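Local coordinates for fiber (Bovine adenovirus 4, PDB 4UE0), which forms the trimeric head domain of the viral fibre, which probably mediates attachment of the virion to a receptor on the host cell, at residues 72-77 with 112-117; 50-55 with 99-104; 34-39 with 61-66; 40-45 with 108-113. All coordinates share one frame; numbering follows the deposited sequence. Where two conformers were deposited one is given.

Contact 1 of 4, residues 72-77 with 112-117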
loop_
_atom_site.group_PDB
_atom_site.type_symbol
_atom_site.label_atom_id
_atom_site.label_comp_id
_atom_site.label_asym_id
_atom_site.label_seq_id
_atom_site.Cartn_x
_atom_site.Cartn_y
_atom_site.Cartn_z
ATOM N N ALA A 72 7.613 6.526 -0.678
ATOM C CA ALA A 72 6.663 5.588 -0.090
ATOM C C ALA A 72 6.855 5.564 1.413
ATOM O O ALA A 72 7.669 6.308 1.957
ATOM C CB ALA A 72 6.838 4.201 -0.693
ATOM N N SER A 73 6.102 4.736 2.128
ATOM C CA SER A 73 6.307 4.543 3.550
ATOM C C SER A 73 6.237 3.075 3.898
ATOM O O SER A 73 5.683 2.257 3.149
ATOM C CB SER A 73 5.324 5.327 4.411
ATOM O OG SER A 73 4.037 4.758 4.313
ATOM N N CYS A 74 6.815 2.740 5.031
ATOM C CA CYS A 74 6.768 1.406 5.583
ATOM C C CYS A 74 6.774 1.495 7.080
ATOM O O CYS A 74 6.919 2.586 7.645
ATOM C CB CYS A 74 7.934 0.563 5.042
ATOM S SG CYS A 74 9.548 1.121 5.564
ATOM N N THR A 75 6.622 0.347 7.754
ATOM C CA THR A 75 6.579 0.322 9.207
ATOM C C THR A 75 7.394 -0.835 9.763
ATOM O O THR A 75 7.684 -1.812 9.090
ATOM C CB THR A 75 5.139 0.204 9.751
ATOM O OG1 THR A 75 4.603 -1.097 9.466
ATOM C CG2 THR A 75 4.222 1.308 9.208
ATOM N N GLN A 76 7.708 -0.678 11.044
ATOM C CA GLN A 76 8.132 -1.796 11.896
ATOM C C GLN A 76 7.314 -1.773 13.189
ATOM O O GLN A 76 6.942 -0.712 13.685
ATOM C CB GLN A 76 9.607 -1.704 12.290
ATOM C CG GLN A 76 10.562 -1.911 11.136
ATOM C CD GLN A 76 11.987 -1.788 11.597
ATOM O OE1 GLN A 76 12.395 -0.758 12.146
ATOM N NE2 GLN A 76 12.769 -2.846 11.426
ATOM N N GLN A 77 7.031 -2.958 13.697
ATOM C CA GLN A 77 6.346 -3.137 14.973
ATOM C C GLN A 77 7.384 -3.456 16.020
ATOM O O GLN A 77 8.078 -4.470 15.931
ATOM C CB GLN A 77 5.334 -4.253 14.854
ATOM C CG GLN A 77 4.595 -4.545 16.141
ATOM C CD GLN A 77 3.481 -5.526 15.972
ATOM O OE1 GLN A 77 2.707 -5.427 15.049
ATOM N NE2 GLN A 77 3.373 -6.458 16.896
ATOM N N SER A 112 7.546 -3.743 6.793
ATOM C CA SER A 112 6.453 -4.057 5.877
ATOM C C SER A 112 6.806 -3.770 4.410
ATOM O O SER A 112 7.605 -2.899 4.102
ATOM C CB SER A 112 5.209 -3.275 6.260
ATOM O OG SER A 112 5.452 -1.884 6.314
ATOM N N ALA A 113 6.179 -4.538 3.504
ATOM C CA ALA A 113 6.268 -4.295 2.092
ATOM C C ALA A 113 5.706 -2.908 1.760
ATOM O O ALA A 113 4.797 -2.397 2.406
ATOM C CB ALA A 113 5.473 -5.346 1.355
ATOM N N TRP A 114 6.230 -2.326 0.695
ATOM C CA TRP A 114 5.786 -1.004 0.254
ATOM C C TRP A 114 5.744 -0.944 -1.238
ATOM O O TRP A 114 6.387 -1.706 -1.949
ATOM C CB TRP A 114 6.681 0.113 0.829
ATOM C CG TRP A 114 8.154 -0.039 0.577
ATOM C CD1 TRP A 114 9.070 -0.543 1.439
ATOM C CD2 TRP A 114 8.891 0.368 -0.591
ATOM N NE1 TRP A 114 10.317 -0.468 0.902
ATOM C CE2 TRP A 114 10.230 0.061 -0.357
ATOM C CE3 TRP A 114 8.536 0.939 -1.821
ATOM C CZ2 TRP A 114 11.218 0.276 -1.317
ATOM C CZ3 TRP A 114 9.508 1.119 -2.775
ATOM C CH2 TRP A 114 10.835 0.794 -2.512
ATOM N N THR A 115 4.986 0.038 -1.712
ATOM C CA THR A 115 4.883 0.317 -3.116
ATOM C C THR A 115 4.872 1.821 -3.358
ATOM O O THR A 115 4.183 2.536 -2.652
ATOM C CB THR A 115 3.559 -0.216 -3.753
ATOM O OG1 THR A 115 3.480 -1.638 -3.632
ATOM C CG2 THR A 115 3.472 0.174 -5.245
ATOM N N ALA A 116 5.583 2.247 -4.384
ATOM C CA ALA A 116 5.612 3.634 -4.830
ATOM C C ALA A 116 5.106 3.711 -6.252
ATOM O O ALA A 116 5.295 2.778 -7.047
ATOM C CB ALA A 116 7.030 4.198 -4.778
ATOM N N SER A 117 4.487 4.831 -6.627
ATOM C CA SER A 117 3.959 5.010 -7.976
ATOM C C SER A 117 4.129 6.463 -8.396
ATOM O O SER A 117 3.720 7.367 -7.653
ATOM C CB SER A 117 2.421 4.711 -7.994
ATOM O OG SER A 117 1.841 5.056 -9.248
HETATM O O HOH W 1 3.966 0.073 3.167
#
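Residues 72-77 and 112-117 close one side of the fibre head's beta-sandwich, where strands 70-77 and 114-120, outermost in two different sheets of the chain, meet with local axes antiparallel at 173°. Trp114 is the bulkiest bump. Its CG occupies the crowded position between backbone N and carbonyl carbon (chi1 54°), and the indole settles obliquely against two small knobs of strand 70-77. One knob is Ala72, whose CB lies 3.8 Å from Trp114 CE3; the other is Cys74, whose CB comes to 3.9 Å from Trp114 CD1. Between them, Ser73 O nestles against Trp114 CB. Ala72 CB also fits into a hollow lined by Trp114, Thr115 O and Ala116, lying 4.1 Å from Ala116 CB. Cys74 SG adds an oblique sulfur-aromatic contact, 5.3 Å from the centroid of the Trp114 five-membered ring.

Midway, beside Trp114, Ser73 O and Ala113 O, two acceptors that cannot bond each other, are joined by a water donating to both, at 2.8 Å from Ser73 O and 2.7 Å from Ala113 O. Polar stitching takes over at the other end. Thr75 N donates to Ser112 OG at 2.9 Å, while Ser112 N returns a bond of 3.0 Å to Thr75 O, nearly straight (163°) and in the carbonyl plane. Thr75 OG1 itself is bonded to Tyr71 OH of a second subunit. A serine hydroxyl and a water thus stand in for backbone groups, tying the two sheets together without merging them into one.

Contact 2 of 4, residues 50-55 with 99-104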
loop_
_atom_site.group_PDB
_atom_site.type_symbol
_atom_site.label_atom_id
_atom_site.label_comp_id
_atom_site.label_asym_id
_atom_site.label_seq_id
_atom_site.Cartn_x
_atom_site.Cartn_y
_atom_site.Cartn_z
ATOM N N THR A 50 20.168 3.155 7.527
ATOM C CA THR A 50 19.402 4.282 7.040
ATOM C C THR A 50 19.321 4.283 5.528
ATOM O O THR A 50 18.439 4.931 4.969
ATOM C CB THR A 50 19.989 5.629 7.514
ATOM O OG1 THR A 50 21.374 5.714 7.169
ATOM C CG2 THR A 50 19.869 5.751 8.994
ATOM N N THR A 51 20.254 3.625 4.867
ATOM C CA THR A 51 20.323 3.644 3.405
ATOM C C THR A 51 20.677 2.269 2.880
ATOM O O THR A 51 21.580 1.624 3.422
ATOM C CB THR A 51 21.388 4.642 2.881
ATOM O OG1 THR A 51 21.231 5.919 3.521
ATOM C CG2 THR A 51 21.336 4.769 1.376
ATOM N N ILE A 52 19.952 1.817 1.864
ATOM C CA ILE A 52 20.300 0.634 1.100
ATOM C C ILE A 52 20.606 1.098 -0.307
ATOM O O ILE A 52 19.812 1.807 -0.909
ATOM C CB ILE A 52 19.149 -0.385 1.074
ATOM C CG1 ILE A 52 18.877 -0.911 2.480
ATOM C CG2 ILE A 52 19.458 -1.512 0.123
ATOM C CD1 ILE A 52 17.607 -1.745 2.584
ATOM N N TYR A 53 21.781 0.738 -0.818
ATOM C CA TYR A 53 22.180 1.162 -2.153
ATOM C C TYR A 53 22.735 -0.032 -2.916
ATOM O O TYR A 53 23.192 -1.019 -2.327
ATOM C CB TYR A 53 23.212 2.296 -2.069
ATOM C CG TYR A 53 24.419 1.937 -1.290
ATOM C CD1 TYR A 53 25.409 1.111 -1.830
ATOM C CD2 TYR A 53 24.559 2.348 0.015
ATOM C CE1 TYR A 53 26.475 0.713 -1.084
ATOM C CE2 TYR A 53 25.675 1.985 0.754
ATOM C CZ TYR A 53 26.630 1.149 0.196
ATOM O OH TYR A 53 27.725 0.755 0.948
ATOM N N PHE A 54 22.725 0.073 -4.228
ATOM C CA PHE A 54 23.176 -0.990 -5.084
ATOM C C PHE A 54 23.243 -0.474 -6.514
ATOM O O PHE A 54 22.709 0.581 -6.847
ATOM C CB PHE A 54 22.234 -2.208 -4.985
ATOM C CG PHE A 54 20.816 -1.904 -5.369
ATOM C CD1 PHE A 54 19.927 -1.357 -4.441
ATOM C CD2 PHE A 54 20.383 -2.155 -6.657
ATOM C CE1 PHE A 54 18.635 -1.066 -4.810
ATOM C CE2 PHE A 54 19.100 -1.877 -7.030
ATOM C CZ PHE A 54 18.225 -1.336 -6.112
ATOM N N GLN A 55 23.883 -1.259 -7.354
ATOM C CA GLN A 55 24.028 -0.910 -8.753
ATOM C C GLN A 55 22.877 -1.547 -9.518
ATOM O O GLN A 55 22.609 -2.753 -9.408
ATOM C CB GLN A 55 25.396 -1.337 -9.270
ATOM C CG GLN A 55 25.835 -0.665 -10.553
ATOM C CD GLN A 55 27.270 -1.016 -10.887
ATOM O OE1 GLN A 55 27.939 -1.747 -10.146
ATOM N NE2 GLN A 55 27.754 -0.497 -12.001
ATOM N N ILE A 99 18.010 3.748 -1.598
ATOM C CA ILE A 99 16.773 3.674 -0.838
ATOM C C ILE A 99 17.094 4.264 0.523
ATOM O O ILE A 99 17.829 3.666 1.311
ATOM C CB ILE A 99 16.285 2.209 -0.686
ATOM C CG1 ILE A 99 16.056 1.552 -2.054
ATOM C CG2 ILE A 99 14.998 2.161 0.136
ATOM C CD1 ILE A 99 15.868 0.062 -2.006
ATOM N N ASN A 100 16.543 5.437 0.788
ATOM C CA ASN A 100 16.805 6.149 2.026
ATOM C C ASN A 100 15.615 6.101 2.929
ATOM O O ASN A 100 14.507 6.486 2.522
ATOM C CB ASN A 100 17.202 7.592 1.750
ATOM C CG ASN A 100 18.671 7.715 1.517
ATOM O OD1 ASN A 100 19.465 7.606 2.466
ATOM N ND2 ASN A 100 19.063 7.946 0.284
ATOM N N PHE A 101 15.826 5.647 4.143
ATOM C CA PHE A 101 14.794 5.621 5.195
ATOM C C PHE A 101 14.893 6.900 6.007
ATOM O O PHE A 101 15.992 7.381 6.277
ATOM C CB PHE A 101 14.964 4.362 6.054
ATOM C CG PHE A 101 14.789 3.119 5.255
ATOM C CD1 PHE A 101 13.532 2.613 4.997
ATOM C CD2 PHE A 101 15.877 2.494 4.685
ATOM C CE1 PHE A 101 13.366 1.501 4.204
ATOM C CE2 PHE A 101 15.703 1.378 3.894
ATOM C CZ PHE A 101 14.453 0.890 3.640
ATOM N N SER A 102 13.760 7.401 6.463
ATOM C CA SER A 102 13.724 8.669 7.172
ATOM C C SER A 102 14.485 8.636 8.478
ATOM O O SER A 102 14.970 9.675 8.942
ATOM C CB SER A 102 12.274 9.061 7.391
ATOM O OG SER A 102 11.535 8.032 8.027
ATOM N N SER A 103 14.568 7.467 9.112
ATOM C CA SER A 103 15.354 7.270 10.302
ATOM C C SER A 103 15.889 5.844 10.253
ATOM O O SER A 103 15.471 5.031 9.413
ATOM C CB SER A 103 14.547 7.640 11.550
ATOM O OG SER A 103 13.488 6.814 11.771
ATOM N N SER A 104 16.813 5.545 11.153
ATOM C CA SER A 104 17.421 4.228 11.153
ATOM C C SER A 104 16.407 3.143 11.499
ATOM O O SER A 104 15.609 3.276 12.407
ATOM C CB SER A 104 18.621 4.191 12.105
ATOM O OG SER A 104 18.231 4.410 13.449
HETATM O O HOH W 2 18.700 7.977 4.964
#
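Antiparallel pairing at the edge of a sandwich sheet joins residues 50-55 to 99-104: strand 51-55 is outermost in its sheet and lies beside strand 96-101. The backbone bonds come first. Ile52 and Ile99 form a hydrogen-bonded pair, Ile52 N giving to Ile99 O at 2.9 Å and Ile99 N to Ile52 O at 2.7 Å. Thr51 and Asn100 make the neighbouring non-hydrogen-bonded pair, and beyond it Phe101 N reaches Thr50 O in an almost straight bond (170°) of 2.8 Å. Thr51 CA also approaches Ile99 O as a CA-H...O contact, so this carbonyl is held from two directions.

Apolar contacts gather on the face carrying Ile52 and Ile99, which looks toward the opposing sheet and meets Phe19 and Ile21 there. Ile52 CD1 touches the edge of the Phe101 ring, 3.9 Å from CE2, and Ile99 CD1 stands at the edge of the Phe54 ring, 4.1 Å from CE1. With CG between N and carbonyl carbon (chi1 59°), the Phe54 ring leans toward Ile99. At the loop end, the methyl CG2 of Thr50 packs 3.7 Å from Ser104 CB.

Polar side chains take the other face. The Thr51 and Asn100 side chains run alongside each other off it, and a water sits 2.6 Å from Asn100 OD1, near Thr50 O as well. Asn100 OD1 also receives the hydroxyl proton of Thr51: OG1 of Thr51 lies 2.7 Å from it, well above the plane of the amide carbonyl (37° out of it).

Contact 3 of 4, residues 34-39 with 61-66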
loop_
_atom_site.group_PDB
_atom_site.type_symbol
_atom_site.label_atom_id
_atom_site.label_comp_id
_atom_site.label_asym_id
_atom_site.label_seq_id
_atom_site.Cartn_x
_atom_site.Cartn_y
_atom_site.Cartn_z
ATOM N N TYR A 34 2.006 7.498 -18.456
ATOM C CA TYR A 34 2.798 6.311 -18.087
ATOM C C TYR A 34 2.826 6.258 -16.580
ATOM O O TYR A 34 3.001 7.278 -15.932
ATOM C CB TYR A 34 4.232 6.351 -18.629
ATOM C CG TYR A 34 4.351 5.949 -20.064
ATOM C CD1 TYR A 34 3.428 6.386 -21.011
ATOM C CD2 TYR A 34 5.391 5.139 -20.482
ATOM C CE1 TYR A 34 3.543 6.029 -22.337
ATOM C CE2 TYR A 34 5.520 4.766 -21.808
ATOM C CZ TYR A 34 4.589 5.210 -22.732
ATOM O OH TYR A 34 4.691 4.854 -24.067
ATOM N N ILE A 35 2.641 5.059 -16.046
ATOM C CA ILE A 35 2.778 4.813 -14.613
ATOM C C ILE A 35 4.057 3.994 -14.381
ATOM O O ILE A 35 4.305 2.995 -15.068
ATOM C CB ILE A 35 1.594 4.037 -14.038
ATOM C CG1 ILE A 35 0.283 4.622 -14.520
ATOM C CG2 ILE A 35 1.662 4.064 -12.529
ATOM C CD1 ILE A 35 -0.909 3.732 -14.217
ATOM N N TYR A 36 4.851 4.463 -13.422
ATOM C CA TYR A 36 6.106 3.833 -13.017
ATOM C C TYR A 36 5.898 3.339 -11.599
ATOM O O TYR A 36 5.639 4.135 -10.699
ATOM C CB TYR A 36 7.257 4.830 -13.075
ATOM C CG TYR A 36 7.458 5.359 -14.465
ATOM C CD1 TYR A 36 8.209 4.649 -15.370
ATOM C CD2 TYR A 36 6.848 6.532 -14.884
ATOM C CE1 TYR A 36 8.370 5.082 -16.676
ATOM C CE2 TYR A 36 7.010 6.990 -16.188
ATOM C CZ TYR A 36 7.779 6.257 -17.075
ATOM O OH TYR A 36 7.952 6.691 -18.358
ATOM N N ILE A 37 5.986 2.023 -11.412
ATOM C CA ILE A 37 5.711 1.373 -10.127
ATOM C C ILE A 37 6.997 0.722 -9.626
ATOM O O ILE A 37 7.674 0.007 -10.376
ATOM C CB ILE A 37 4.580 0.330 -10.264
ATOM C CG1 ILE A 37 3.251 1.033 -10.561
ATOM C CG2 ILE A 37 4.445 -0.508 -9.005
ATOM C CD1 ILE A 37 2.215 0.157 -11.218
ATOM N N LEU A 38 7.289 0.952 -8.352
ATOM C CA LEU A 38 8.386 0.284 -7.666
ATOM C C LEU A 38 7.835 -0.334 -6.396
ATOM O O LEU A 38 7.216 0.366 -5.593
ATOM C CB LEU A 38 9.501 1.271 -7.293
ATOM C CG LEU A 38 10.724 0.676 -6.597
ATOM C CD1 LEU A 38 11.427 -0.372 -7.439
ATOM C CD2 LEU A 38 11.706 1.775 -6.205
ATOM N N ASN A 39 8.074 -1.621 -6.193
ATOM C CA ASN A 39 7.721 -2.180 -4.939
ATOM C C ASN A 39 8.774 -3.034 -4.326
ATOM O O ASN A 39 9.757 -3.384 -4.941
ATOM C CB ASN A 39 6.425 -2.883 -5.036
ATOM C CG ASN A 39 6.442 -3.961 -6.030
ATOM O OD1 ASN A 39 7.431 -4.700 -6.178
ATOM N ND2 ASN A 39 5.356 -4.051 -6.784
ATOM N N GLU A 61 16.607 0.426 -13.859
ATOM C CA GLU A 61 16.970 1.779 -14.205
ATOM C C GLU A 61 15.869 2.422 -15.061
ATOM O O GLU A 61 15.739 3.648 -15.043
ATOM C CB GLU A 61 18.281 1.835 -14.964
ATOM C CG GLU A 61 19.552 1.805 -14.138
ATOM C CD GLU A 61 20.773 2.105 -14.989
ATOM O OE1 GLU A 61 21.063 1.294 -15.888
ATOM O OE2 GLU A 61 21.430 3.142 -14.778
ATOM N N SER A 62 15.103 1.609 -15.815
ATOM C CA SER A 62 14.130 2.130 -16.783
ATOM C C SER A 62 12.969 2.888 -16.145
ATOM O O SER A 62 12.271 3.618 -16.857
ATOM C CB SER A 62 13.627 1.005 -17.718
ATOM O OG SER A 62 12.719 0.075 -17.112
ATOM N N ILE A 63 12.745 2.730 -14.837
ATOM C CA ILE A 63 11.614 3.398 -14.216
ATOM C C ILE A 63 12.001 4.781 -13.672
ATOM O O ILE A 63 11.128 5.540 -13.210
ATOM C CB ILE A 63 10.936 2.545 -13.101
ATOM C CG1 ILE A 63 11.835 2.406 -11.860
ATOM C CG2 ILE A 63 10.476 1.191 -13.630
ATOM C CD1 ILE A 63 11.128 1.862 -10.656
ATOM N N PHE A 64 13.296 5.105 -13.692
ATOM C CA PHE A 64 13.769 6.385 -13.154
ATOM C C PHE A 64 13.868 7.413 -14.268
ATOM O O PHE A 64 14.942 7.817 -14.680
ATOM C CB PHE A 64 15.106 6.233 -12.396
ATOM C CG PHE A 64 14.987 5.429 -11.118
ATOM C CD1 PHE A 64 15.015 4.043 -11.164
ATOM C CD2 PHE A 64 14.807 6.044 -9.866
ATOM C CE1 PHE A 64 14.913 3.290 -10.031
ATOM C CE2 PHE A 64 14.690 5.274 -8.721
ATOM C CZ PHE A 64 14.732 3.896 -8.809
ATOM N N VAL A 65 12.703 7.820 -14.749
ATOM C CA VAL A 65 12.581 8.735 -15.874
ATOM C C VAL A 65 12.391 10.153 -15.377
ATOM O O VAL A 65 12.828 11.097 -16.023
ATOM C CB VAL A 65 11.375 8.332 -16.755
ATOM C CG1 VAL A 65 10.978 9.435 -17.728
ATOM C CG2 VAL A 65 11.695 7.044 -17.503
ATOM N N MET A 66 11.704 10.306 -14.252
ATOM C CA MET A 66 11.374 11.626 -13.743
ATOM C C MET A 66 12.498 12.132 -12.846
ATOM O O MET A 66 13.289 11.341 -12.288
ATOM C CB MET A 66 10.041 11.591 -12.967
ATOM C CG MET A 66 8.843 11.072 -13.765
ATOM S SD MET A 66 8.478 11.954 -15.316
ATOM C CE MET A 66 7.520 13.358 -14.731
#
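Residues 61-66, starting at the last residue of the short helix 58-61, make two successive turns packed against strand 34-40 of the beta-sandwich: a type I turn from Glu61 to Phe64, then an inverse gamma turn centred on Phe64. Within the first, Phe64 N bonds to Glu61 O at 3.1 Å. Between residues 34-39 and the turns there are no hydrogen bonds, so the contact rests on van der Waals packing, mostly apolar.

Tyr36 is the first strand residue to engage, and its side chain does most of the work. With CG anti to the carbonyl carbon (chi1 -61°), the ring reaches over to the turns, which meet it obliquely. Its CD1 meets the backbone of Ile63, 3.7 Å from Ile63 O, and the side chain too, 4.1 Å from Ile63 CB. Farther out, the Val65 side chain crosses that of Tyr36 at about a right angle, its CG2 lying 3.9 Å from Tyr36 CE1. Ile37 points the other way, and its carbonyl oxygen merely touches Ile63 CD1. Leu38 turns back to the loop and extends the apolar patch toward Ile90 of strand 83-93, in the opposing sheet. Ile63 starts from the crowded chi1 position (70°) and then extends, so that its CD1 ends 3.8 Å from Leu38 CB and 3.9 Å from Leu38 CD1.

Contact 4 of 4, residues 40-45 with 108-113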
loop_
_atom_site.group_PDB
_atom_site.type_symbol
_atom_site.label_atom_id
_atom_site.label_comp_id
_atom_site.label_asym_id
_atom_site.label_seq_id
_atom_site.Cartn_x
_atom_site.Cartn_y
_atom_site.Cartn_z
ATOM N N CYS A 40 8.561 -3.307 -3.060
ATOM C CA CYS A 40 9.500 -4.062 -2.271
ATOM C C CYS A 40 8.741 -4.976 -1.351
ATOM O O CYS A 40 7.800 -4.559 -0.686
ATOM C CB CYS A 40 10.333 -3.074 -1.460
ATOM S SG CYS A 40 11.787 -3.749 -0.643
ATOM N N SER A 41 9.170 -6.231 -1.294
ATOM C CA SER A 41 8.600 -7.163 -0.321
ATOM C C SER A 41 9.050 -6.833 1.090
ATOM O O SER A 41 10.024 -6.075 1.285
ATOM C CB SER A 41 8.966 -8.605 -0.676
ATOM O OG SER A 41 8.338 -9.040 -1.869
ATOM N N GLN A 42 8.371 -7.372 2.101
ATOM C CA GLN A 42 8.870 -7.242 3.450
ATOM C C GLN A 42 10.308 -7.770 3.550
ATOM O O GLN A 42 10.723 -8.649 2.808
ATOM C CB GLN A 42 7.961 -7.948 4.442
ATOM C CG GLN A 42 7.926 -9.455 4.296
ATOM C CD GLN A 42 6.881 -10.062 5.199
ATOM O OE1 GLN A 42 5.709 -9.681 5.166
ATOM N NE2 GLN A 42 7.293 -10.989 6.038
ATOM N N PHE A 43 11.058 -7.191 4.476
ATOM C CA PHE A 43 12.426 -7.621 4.683
ATOM C C PHE A 43 12.822 -7.382 6.122
ATOM O O PHE A 43 12.216 -6.585 6.840
ATOM C CB PHE A 43 13.389 -6.907 3.734
ATOM C CG PHE A 43 13.539 -5.425 3.992
ATOM C CD1 PHE A 43 12.589 -4.536 3.499
ATOM C CD2 PHE A 43 14.591 -4.926 4.719
ATOM C CE1 PHE A 43 12.695 -3.177 3.732
ATOM C CE2 PHE A 43 14.698 -3.568 4.965
ATOM C CZ PHE A 43 13.741 -2.698 4.477
ATOM N N MET A 44 13.892 -8.062 6.527
ATOM C CA MET A 44 14.362 -8.007 7.905
ATOM C C MET A 44 15.803 -7.487 7.911
ATOM O O MET A 44 16.769 -8.241 7.676
ATOM C CB MET A 44 14.298 -9.313 8.671
ATOM C CG MET A 44 14.672 -9.086 10.121
ATOM S SD MET A 44 14.600 -10.617 11.057
ATOM C CE MET A 44 12.847 -10.671 11.430
ATOM N N PRO A 45 15.992 -6.193 8.168
ATOM C CA PRO A 45 17.340 -5.678 8.274
ATOM C C PRO A 45 18.006 -6.239 9.526
ATOM O O PRO A 45 17.349 -6.451 10.545
ATOM C CB PRO A 45 17.124 -4.164 8.377
ATOM C CG PRO A 45 15.824 -4.023 9.077
ATOM C CD PRO A 45 14.985 -5.167 8.537
ATOM N N ASN A 108 16.600 -6.551 13.175
ATOM C CA ASN A 108 15.968 -7.842 13.479
ATOM C C ASN A 108 14.457 -7.771 13.721
ATOM O O ASN A 108 13.890 -8.612 14.399
ATOM C CB ASN A 108 16.700 -8.548 14.632
ATOM C CG ASN A 108 18.193 -8.611 14.386
ATOM O OD1 ASN A 108 19.013 -8.197 15.231
ATOM N ND2 ASN A 108 18.549 -9.062 13.208
ATOM N N ILE A 109 13.832 -6.768 13.120
ATOM C CA ILE A 109 12.399 -6.636 13.125
ATOM C C ILE A 109 11.951 -6.472 11.674
ATOM O O ILE A 109 12.528 -5.695 10.913
ATOM C CB ILE A 109 11.947 -5.407 13.966
ATOM C CG1 ILE A 109 12.326 -5.609 15.425
ATOM C CG2 ILE A 109 10.446 -5.174 13.772
ATOM C CD1 ILE A 109 11.917 -4.465 16.318
ATOM N N MET A 110 10.905 -7.187 11.287
ATOM C CA MET A 110 10.432 -7.126 9.926
ATOM C C MET A 110 9.942 -5.723 9.543
ATOM O O MET A 110 9.280 -5.058 10.326
ATOM C CB MET A 110 9.285 -8.117 9.722
ATOM C CG MET A 110 9.005 -8.423 8.261
ATOM S SD MET A 110 10.290 -9.399 7.421
ATOM C CE MET A 110 10.066 -10.966 8.242
ATOM N N VAL A 111 10.252 -5.312 8.327
ATOM C CA VAL A 111 9.778 -4.063 7.721
ATOM C C VAL A 111 8.685 -4.453 6.739
ATOM O O VAL A 111 8.875 -5.376 5.936
ATOM C CB VAL A 111 10.905 -3.333 6.987
ATOM C CG1 VAL A 111 10.404 -2.072 6.318
ATOM C CG2 VAL A 111 12.054 -2.991 7.928
ATOM N N SER A 112 7.546 -3.743 6.793
ATOM C CA SER A 112 6.453 -4.057 5.877
ATOM C C SER A 112 6.806 -3.770 4.410
ATOM O O SER A 112 7.605 -2.899 4.102
ATOM C CB SER A 112 5.209 -3.275 6.260
ATOM O OG SER A 112 5.452 -1.884 6.314
ATOM N N ALA A 113 6.179 -4.538 3.504
ATOM C CA ALA A 113 6.268 -4.295 2.092
ATOM C C ALA A 113 5.706 -2.908 1.760
ATOM O O ALA A 113 4.797 -2.397 2.406
ATOM C CB ALA A 113 5.473 -5.346 1.355
HETATM O O HOH W 3 9.898 -3.312 2.491
HETATM O O HOH W 4 4.579 -7.599 3.729
#
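Two loops of the fibre head, 40-45 and 108-113, run antiparallel and are joined by a single beta bridge, a hydrogen-bonded pair of Phe43 and Val111. Val111 N donates to Phe43 O at 2.8 Å, and Phe43 N to Val111 O in a longer bond of 3.2 Å. The same two residues also pack their side chains together. Phe43 CG sits between backbone N and carbonyl carbon (chi1 67°), which swings the ring back beside Val111, and Val111 CB rides over one face, 4.0 Å from the ring centroid and 21° off its normal. This CH-pi contact is flanked by Pro45, whose CD lies 3.7 Å from Val111 CG2.

Farther along, Asn108 N closes the pairing with a bond of 2.7 Å to Pro45 O. Next to Val111, the Met110 side chain bends at chi2 and chi3 toward Gln42, bringing its CE 3.5 Å from Gln42 NE2 while SD rests against Phe43 O. The Gln42 amide is fixed from outside: its OE1 accepts from Tyr71 N and its NE2 donates to Pro69 O, both of a second subunit, so the loop pair also belongs to the trimer interface.

Where direct pairing stops, water continues it. One molecule donates to Ser41 O at 3.0 Å and to Ser112 O at 2.8 Å, and its oxygen lies in the plane of the Phe43 ring, at the edge.

In the fold
From the N terminus, residues 34-39 open contact 3, and the chain closes that loop at 61-66, binding one sheet to the turns after helix 58-61. Before it closes, 40-45 and 50-55 have opened contacts 4 and 2, so contact 3 crosses both. Residues 72-77 then open contact 1, in series with contact 3. Of the three still open, contact 2 closes first, at 99-104, nested inside contact 4 and crossed by contact 1; it adds edge strand 51-55 to one sheet. Contacts 4 and 1 finish on the same run and share Ser112 and Ala113, linking loops, the edges of both sheets and a second subunit. Phe101 touches Phe43 and Cys74, so contacts 1, 2 and 4 meet in the core.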